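Local coordinates for enterochelin esterase (Salmonella enterica subsp. enterica serovar Typhimurium, PDB 3MGA), which probably hydrolyses the ester bonds of ferric enterobactin, the iron-loaded siderophore, so that the bacterium can release and use the iron, at residues A[89-94]-A[150-155]; A[158-163]-A[387-392]. All blocks are in the same frame, centred on the assembly; numbering follows the deposited sequence.

Contact 1. Residues A[89-94]-A[150-155]; sequences ANWRGS and SALEMP
G93 and L152 form the hydrogen-bonded pair of this antiparallel ladder: G93 N donates to L152 O at 3.1 Å, and L152 N returns a bond to G93 O at 3.2 Å. The pairs beside it, R92 with E153 and S94 with A151, are non-hydrogen-bonded. Beyond the ends of the strands one further backbone bond, M154 N to W91 O at 3.0 Å with an N-H...O angle of 171°, holds the two chains.

On one face of the sheet the indole of W91, its CG anti to the backbone N (chi1 -176°), folds back over its own chain. One ring face lies against G93 N, and G93, with no side chain, leaves room for the ring. L152 comes in at the ring edge, in plane, with CG 3.8 Å from W91 CZ3, and the two side chains cross at about a right angle.

R92 and E153 share the other face, side by side and pointing the same way. Their salt bridge is long and weak, R92 NH1 to E153 OE2 at 3.5 Å, with guanidinium and carboxylate planes 78° apart. E153 OE1 instead sits 3.1 Å from R92 CD. The main partner of the guanidinium is probably P158 O, at NH2, while S94 OG bonds to D384 OD1.

These are inner strands of a four-stranded antiparallel sheet, consistent with the immunoglobulin-like E-set fold of this N-terminal family. L152 and M154 reach strand 32-39 of the other N-terminal sheet, whereas R92, S94 and A151 touch L386 of helix 385-399.

Contact 2. Residues A[158-163]-A[387-392]; sequences PLQPGW and CWRGGL
R389 puts CG between its backbone N and carbonyl carbon (chi1 82°), the crowded position, and the chain then runs extended to NE, while W163 has CG anti to its carbonyl carbon. The aliphatic part of R389 lies over one face of the W163 ring: CD sits over the ring centre, CG makes a CH-pi contact 3.7 Å from the centroid of the five-membered ring, and guanidinium and indole planes are 9° apart. W163 NE1 also reaches R389 O at 2.8 Å, though the bond is weak, bent to 128°.

Q160 comes to the guanidinium edge. R389 NE donates to Q160 OE1 at 2.8 Å, from above the amide's carbonyl plane, and NH1 adds a weak bond to the same oxygen.

In the fold, this packs the loop between strands 148-153 and 174-180 against helix 385-399 of the alpha/beta-hydrolase domain. G390, with no side chain, lets the loop in close: its CA is 3.9 Å from Q160 CB. At the far end of the amide, Q160 NE2 bonds to L386 O and also to a water, which donates to C387 O at 3.2 Å. M217 touches both W163 and R389.

How the contacts relate
The contacts come in series along the chain: a short loop leads from strand 148-153, in the N-terminal sheet of contact 1, to segment 158-163 of contact 2. The second partner of contact 2 comes from more than 220 residues later, on helix 385-399. The centres lie about 12 Å apart, and the two contacts touch directly. R92 of contact 1 is the go-between, with NE packed near the Q160 amide and its carbonyl oxygen packed against C387 SG. One late helix thus meets both the N-terminal sheet and the loop leaving it, tying the N-terminal domain to the putative esterase domain at their interface.

Contact 1. Residues A[89-94]-A[150-155]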
loop_
_atom_site.group_PDB
_atom_site.type_symbol
_atom_site.label_atom_id
_atom_site.label_comp_id
_atom_site.label_asym_id
_atom_site.label_seq_id
_atom_site.Cartn_x
_atom_site.Cartn_y
_atom_site.Cartn_z
ATOM N N ALA A 89 9.408 -0.694 -17.430
ATOM C CA ALA A 89 10.330 -1.719 -16.941
ATOM C C ALA A 89 10.456 -1.827 -15.422
ATOM O O ALA A 89 10.737 -2.899 -14.903
ATOM C CB ALA A 89 11.708 -1.496 -17.559
ATOM N N ASN A 90 10.250 -0.722 -14.721
ATOM C CA ASN A 90 10.385 -0.684 -13.272
ATOM C C ASN A 90 9.071 -0.895 -12.509
ATOM O O ASN A 90 9.057 -0.892 -11.273
ATOM C CB ASN A 90 10.975 0.666 -12.878
ATOM C CG ASN A 90 12.352 0.912 -13.491
ATOM O OD1 ASN A 90 13.193 0.015 -13.555
ATOM N ND2 ASN A 90 12.597 2.146 -13.910
ATOM N N TRP A 91 7.989 -1.108 -13.244
ATOM C CA TRP A 91 6.664 -1.263 -12.667
ATOM C C TRP A 91 6.380 -2.570 -11.924
ATOM O O TRP A 91 6.913 -3.629 -12.241
ATOM C CB TRP A 91 5.610 -1.097 -13.770
ATOM C CG TRP A 91 4.206 -1.134 -13.278
ATOM C CD1 TRP A 91 3.485 -0.087 -12.818
ATOM C CD2 TRP A 91 3.350 -2.280 -13.209
ATOM N NE1 TRP A 91 2.226 -0.499 -12.459
ATOM C CE2 TRP A 91 2.119 -1.845 -12.689
ATOM C CE3 TRP A 91 3.512 -3.635 -13.522
ATOM C CZ2 TRP A 91 1.043 -2.713 -12.482
ATOM C CZ3 TRP A 91 2.440 -4.499 -13.320
ATOM C CH2 TRP A 91 1.223 -4.033 -12.799
ATOM N N ARG A 92 5.501 -2.448 -10.937
ATOM C CA ARG A 92 5.039 -3.544 -10.105
ATOM C C ARG A 92 3.654 -3.169 -9.617
ATOM O O ARG A 92 3.406 -2.010 -9.286
ATOM C CB ARG A 92 5.999 -3.769 -8.941
ATOM C CG ARG A 92 5.520 -4.698 -7.826
ATOM C CD ARG A 92 6.763 -5.324 -7.128
ATOM N NE ARG A 92 7.686 -4.292 -6.694
ATOM C CZ ARG A 92 8.984 -4.455 -6.482
ATOM N NH1 ARG A 92 9.586 -5.618 -6.701
ATOM N NH2 ARG A 92 9.695 -3.415 -6.080
ATOM N N GLY A 93 2.744 -4.133 -9.596
ATOM C CA GLY A 93 1.397 -3.851 -9.139
ATOM C C GLY A 93 0.476 -5.045 -9.065
ATOM O O GLY A 93 0.774 -6.105 -9.599
ATOM N N SER A 94 -0.649 -4.844 -8.390
ATOM C CA SER A 94 -1.658 -5.867 -8.206
ATOM C C SER A 94 -2.658 -5.802 -9.332
ATOM O O SER A 94 -2.808 -4.761 -9.991
ATOM C CB SER A 94 -2.426 -5.627 -6.907
ATOM O OG SER A 94 -1.560 -5.548 -5.799
ATOM N N SER A 150 -3.719 -10.569 -7.505
ATOM C CA SER A 150 -2.512 -11.270 -7.938
ATOM C C SER A 150 -1.371 -10.291 -8.187
ATOM O O SER A 150 -1.598 -9.119 -8.422
ATOM C CB SER A 150 -2.816 -12.112 -9.166
ATOM O OG SER A 150 -3.838 -13.047 -8.853
ATOM N N ALA A 151 -0.142 -10.790 -8.120
ATOM C CA ALA A 151 1.043 -9.960 -8.272
ATOM C C ALA A 151 1.730 -10.085 -9.631
ATOM O O ALA A 151 1.930 -11.191 -10.156
ATOM C CB ALA A 151 2.032 -10.286 -7.171
ATOM N N LEU A 152 2.109 -8.927 -10.168
ATOM C CA LEU A 152 2.812 -8.830 -11.439
ATOM C C LEU A 152 3.977 -7.875 -11.258
ATOM O O LEU A 152 3.815 -6.787 -10.695
ATOM C CB LEU A 152 1.883 -8.318 -12.542
ATOM C CG LEU A 152 2.497 -8.246 -13.946
ATOM C CD1 LEU A 152 3.185 -9.548 -14.327
ATOM C CD2 LEU A 152 1.429 -7.872 -14.979
ATOM N N GLU A 153 5.147 -8.279 -11.731
ATOM C CA GLU A 153 6.339 -7.453 -11.618
ATOM C C GLU A 153 7.167 -7.499 -12.893
ATOM O O GLU A 153 7.451 -8.568 -13.405
ATOM C CB GLU A 153 7.221 -7.954 -10.478
ATOM C CG GLU A 153 6.534 -8.100 -9.139
ATOM C CD GLU A 153 7.527 -8.389 -8.017
ATOM O OE1 GLU A 153 7.113 -8.397 -6.843
ATOM O OE2 GLU A 153 8.724 -8.584 -8.311
HETATM N N MSE A 154 7.551 -6.336 -13.402
HETATM C CA MSE A 154 8.397 -6.287 -14.590
HETATM C C MSE A 154 9.827 -6.573 -14.120
HETATM O O MSE A 154 10.125 -6.412 -12.939
HETATM C CB MSE A 154 8.280 -4.952 -15.311
HETATM C CG MSE A 154 6.951 -4.731 -16.035
HETATM SE SE MSE A 154 6.490 -6.096 -17.376
HETATM C CE MSE A 154 5.544 -7.422 -16.314
ATOM N N PRO A 155 10.708 -7.000 -15.040
ATOM C CA PRO A 155 12.069 -7.407 -14.692
ATOM C C PRO A 155 12.934 -6.408 -13.942
ATOM O O PRO A 155 13.845 -6.813 -13.246
ATOM C CB PRO A 155 12.693 -7.718 -16.059
ATOM C CG PRO A 155 11.534 -8.038 -16.930
ATOM C CD PRO A 155 10.473 -7.108 -16.490
#

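Contact 2. Residues A[158-163]-A[387-392]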
loop_
_atom_site.group_PDB
_atom_site.type_symbol
_atom_site.label_atom_id
_atom_site.label_comp_id
_atom_site.label_asym_id
_atom_site.label_seq_id
_atom_site.Cartn_x
_atom_site.Cartn_y
_atom_site.Cartn_z
ATOM N N PRO A 158 12.281 -2.602 -8.617
ATOM C CA PRO A 158 13.350 -2.600 -7.599
ATOM C C PRO A 158 13.176 -3.680 -6.537
ATOM O O PRO A 158 12.055 -4.094 -6.250
ATOM C CB PRO A 158 13.231 -1.205 -6.977
ATOM C CG PRO A 158 11.775 -0.877 -7.123
ATOM C CD PRO A 158 11.373 -1.454 -8.461
ATOM N N LEU A 159 14.279 -4.144 -5.968
ATOM C CA LEU A 159 14.204 -5.163 -4.934
ATOM C C LEU A 159 13.395 -4.645 -3.734
ATOM O O LEU A 159 13.438 -3.453 -3.415
ATOM C CB LEU A 159 15.606 -5.591 -4.477
ATOM C CG LEU A 159 16.512 -6.323 -5.477
ATOM C CD1 LEU A 159 17.898 -6.609 -4.843
ATOM C CD2 LEU A 159 15.870 -7.620 -5.970
ATOM N N GLN A 160 12.645 -5.551 -3.110
ATOM C CA GLN A 160 11.832 -5.260 -1.923
ATOM C C GLN A 160 12.516 -5.924 -0.734
ATOM O O GLN A 160 12.285 -7.092 -0.477
ATOM C CB GLN A 160 10.432 -5.804 -2.116
ATOM C CG GLN A 160 9.738 -5.110 -3.258
ATOM C CD GLN A 160 8.276 -5.410 -3.344
ATOM O OE1 GLN A 160 7.853 -6.565 -3.320
ATOM N NE2 GLN A 160 7.485 -4.366 -3.495
ATOM N N PRO A 161 13.351 -5.164 0.002
ATOM C CA PRO A 161 14.144 -5.700 1.102
ATOM C C PRO A 161 13.362 -6.533 2.099
ATOM O O PRO A 161 12.325 -6.084 2.594
ATOM C CB PRO A 161 14.702 -4.439 1.793
ATOM C CG PRO A 161 14.539 -3.345 0.823
ATOM C CD PRO A 161 13.323 -3.689 0.040
ATOM N N GLY A 162 13.867 -7.741 2.372
ATOM C CA GLY A 162 13.264 -8.654 3.328
ATOM C C GLY A 162 12.241 -9.593 2.731
ATOM O O GLY A 162 12.172 -10.771 3.109
ATOM N N TRP A 163 11.440 -9.071 1.801
ATOM C CA TRP A 163 10.402 -9.852 1.147
ATOM C C TRP A 163 10.994 -10.860 0.162
ATOM O O TRP A 163 10.332 -11.834 -0.196
ATOM C CB TRP A 163 9.404 -8.922 0.434
ATOM C CG TRP A 163 8.767 -7.942 1.365
ATOM C CD1 TRP A 163 9.193 -6.673 1.641
ATOM C CD2 TRP A 163 7.614 -8.165 2.174
ATOM N NE1 TRP A 163 8.362 -6.088 2.566
ATOM C CE2 TRP A 163 7.384 -6.985 2.909
ATOM C CE3 TRP A 163 6.740 -9.248 2.341
ATOM C CZ2 TRP A 163 6.316 -6.853 3.796
ATOM C CZ3 TRP A 163 5.676 -9.122 3.220
ATOM C CH2 TRP A 163 5.472 -7.928 3.939
ATOM N N CYS A 387 3.387 -2.666 -3.704
ATOM C CA CYS A 387 4.517 -1.738 -3.780
ATOM C C CYS A 387 4.860 -1.230 -2.396
ATOM O O CYS A 387 6.043 -1.161 -2.022
ATOM C CB CYS A 387 4.207 -0.532 -4.677
ATOM S SG CYS A 387 3.794 -0.923 -6.385
ATOM N N TRP A 388 3.831 -0.865 -1.625
ATOM C CA TRP A 388 4.066 -0.328 -0.286
ATOM C C TRP A 388 4.848 -1.280 0.597
ATOM O O TRP A 388 5.661 -0.838 1.393
ATOM C CB TRP A 388 2.780 0.051 0.466
ATOM C CG TRP A 388 1.835 0.984 -0.219
ATOM C CD1 TRP A 388 2.152 2.013 -1.041
ATOM C CD2 TRP A 388 0.419 1.065 -0.003
ATOM N NE1 TRP A 388 1.010 2.683 -1.427
ATOM C CE2 TRP A 388 -0.064 2.127 -0.787
ATOM C CE3 TRP A 388 -0.494 0.317 0.754
ATOM C CZ2 TRP A 388 -1.422 2.458 -0.845
ATOM C CZ3 TRP A 388 -1.851 0.649 0.691
ATOM C CH2 TRP A 388 -2.296 1.707 -0.096
ATOM N N ARG A 389 4.619 -2.583 0.471
ATOM C CA ARG A 389 5.325 -3.529 1.346
ATOM C C ARG A 389 6.837 -3.336 1.263
ATOM O O ARG A 389 7.531 -3.438 2.271
ATOM C CB ARG A 389 4.976 -4.989 1.034
ATOM C CG ARG A 389 5.744 -5.603 -0.134
ATOM C CD ARG A 389 5.331 -7.025 -0.362
ATOM N NE ARG A 389 6.176 -7.689 -1.348
ATOM C CZ ARG A 389 6.089 -8.982 -1.655
ATOM N NH1 ARG A 389 6.907 -9.504 -2.559
ATOM N NH2 ARG A 389 5.193 -9.755 -1.059
ATOM N N GLY A 390 7.340 -3.055 0.061
ATOM C CA GLY A 390 8.775 -2.852 -0.147
ATOM C C GLY A 390 9.241 -1.504 0.359
ATOM O O GLY A 390 10.340 -1.370 0.884
ATOM N N GLY A 391 8.404 -0.491 0.187
ATOM C CA GLY A 391 8.746 0.853 0.640
ATOM C C GLY A 391 8.689 0.937 2.148
ATOM O O GLY A 391 9.323 1.802 2.764
ATOM N N LEU A 392 7.926 0.031 2.745
ATOM C CA LEU A 392 7.782 0.003 4.183
ATOM C C LEU A 392 9.146 -0.389 4.773
ATOM O O LEU A 392 9.660 0.286 5.661
ATOM C CB LEU A 392 6.710 -1.011 4.600
ATOM C CG LEU A 392 5.928 -0.747 5.893
ATOM C CD1 LEU A 392 5.169 -2.032 6.294
ATOM C CD2 LEU A 392 6.802 -0.285 7.031
HETATM O O HOH W 1 8.870 -1.717 -3.448
#